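Local coordinates for protein Phenolphthiocerol/phthiocerol polyketide synthase subunit C (Mycobacterium tuberculosis H37Rv, PDB 8QZI) that probably helps build, as a subunit of a type I polyketide synthase, phthiocerol and phenolphthiocerol chains carried on a phosphopantetheine arm of its acyl carrier domain, at residues 113-116 with 117-120. Sequence-based numbering, arbitrary orientation.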
loop_
_atom_site.group_PDB
_atom_site.type_symbol
_atom_site.label_atom_id
_atom_site.label_comp_id
_atom_site.label_asym_id
_atom_site.label_seq_id
_atom_site.Cartn_x
_atom_site.Cartn_y
_atom_site.Cartn_z
ATOM N N THR F 113 -2.921 -14.354 -11.184
ATOM C CA THR F 113 -1.726 -14.850 -10.523
ATOM C C THR F 113 -0.525 -14.018 -10.932
ATOM O O THR F 113 -0.397 -12.849 -10.553
ATOM C CB THR F 113 -1.493 -16.316 -10.884
ATOM O OG1 THR F 113 -1.478 -16.454 -12.313
ATOM C CG2 THR F 113 -2.594 -17.198 -10.296
ATOM N N ILE F 114 0.357 -14.631 -11.714
ATOM C CA ILE F 114 1.526 -13.967 -12.274
ATOM C C ILE F 114 1.374 -13.782 -13.782
ATOM O O ILE F 114 1.373 -12.657 -14.279
ATOM C CB ILE F 114 2.823 -14.735 -11.925
ATOM C CG1 ILE F 114 3.948 -14.411 -12.924
ATOM C CG2 ILE F 114 2.552 -16.228 -11.831
ATOM C CD1 ILE F 114 4.232 -15.496 -13.946
ATOM N N SER F 115 1.215 -14.881 -14.524
ATOM C CA SER F 115 1.123 -14.843 -15.978
ATOM C C SER F 115 -0.283 -15.128 -16.476
ATOM O O SER F 115 -0.454 -15.752 -17.526
ATOM C CB SER F 115 2.094 -15.828 -16.622
ATOM O OG SER F 115 1.727 -16.086 -17.970
ATOM N N ASP F 116 -1.299 -14.705 -15.733
ATOM C CA ASP F 116 -2.622 -14.520 -16.313
ATOM C C ASP F 116 -2.915 -13.045 -16.569
ATOM O O ASP F 116 -4.077 -12.622 -16.598
ATOM C CB ASP F 116 -3.697 -15.171 -15.451
ATOM C CG ASP F 116 -4.399 -16.302 -16.180
ATOM O OD1 ASP F 116 -5.459 -16.060 -16.801
ATOM O OD2 ASP F 116 -3.860 -17.428 -16.168
ATOM N N LEU F 117 -1.856 -12.247 -16.717
ATOM C CA LEU F 117 -1.843 -11.152 -17.673
ATOM C C LEU F 117 -1.463 -11.644 -19.062
ATOM O O LEU F 117 -0.983 -10.859 -19.885
ATOM C CB LEU F 117 -0.889 -10.040 -17.234
ATOM C CG LEU F 117 -0.945 -9.429 -15.832
ATOM C CD1 LEU F 117 0.223 -9.942 -15.014
ATOM C CD2 LEU F 117 -0.939 -7.899 -15.872
ATOM N N ALA F 118 -1.604 -12.952 -19.321
ATOM C CA ALA F 118 -1.549 -13.460 -20.687
ATOM C C ALA F 118 -2.787 -12.939 -21.381
ATOM O O ALA F 118 -2.706 -12.024 -22.204
ATOM C CB ALA F 118 -1.494 -14.990 -20.739
ATOM N N THR F 119 -3.939 -13.478 -20.993
ATOM C CA THR F 119 -5.241 -13.098 -21.528
ATOM C C THR F 119 -5.444 -11.587 -21.613
ATOM O O THR F 119 -5.521 -11.024 -22.712
ATOM C CB THR F 119 -6.341 -13.720 -20.664
ATOM O OG1 THR F 119 -6.005 -15.084 -20.384
ATOM C CG2 THR F 119 -7.708 -13.663 -21.369
ATOM N N ALA F 120 -5.523 -10.921 -20.458
ATOM C CA ALA F 120 -6.070 -9.565 -20.418
ATOM C C ALA F 120 -5.252 -8.587 -21.259
ATOM O O ALA F 120 -5.816 -7.749 -21.971
ATOM C CB ALA F 120 -6.166 -9.089 -18.967
#
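Leu117 folds back over the turn that precedes it and meets Ile114 three residues earlier. This is a local contact within one continuous piece of chain, made mainly by methyl groups against backbone carbonyl oxygens. The CD1 branch of Leu117 does the touching: it lies 3.0 Å from Ile114 O, which is unusually close for a methyl group and a peptide oxygen and doubtful in detail. CG of Leu117 stands anti to its own carbonyl carbon and beside the backbone N (chi1 -51°). That sets where the branched end starts, and chi2, at an unusual 105°, then swings CD1 to the oxygen.

A second methyl-to-carbonyl contact again links residues three apart in sequence. CB of Ala118 sits 3.5 Å from Ser115 O.

The polar pair is looser. Asp116 and Thr119 run side by side and point the same way, with Asp116 OD1 3.8 Å from Thr119 OG1. That is too long for a hydrogen bond. Thr119 is exposed, so this edge of the turn faces solvent.

The segment 113-116 is loop that follows helix 85-98 and leads toward helix 119-124. On the buried side Ile114 packs on Ile72 and Leu78, and Leu117 packs on Leu107. Thr113 OG1 and the backbone of Ser115 both hydrogen-bond to His74. The turn thus joins the 72-78 loop to the approach to helix 119-124, the last helix of this small helical carrier domain.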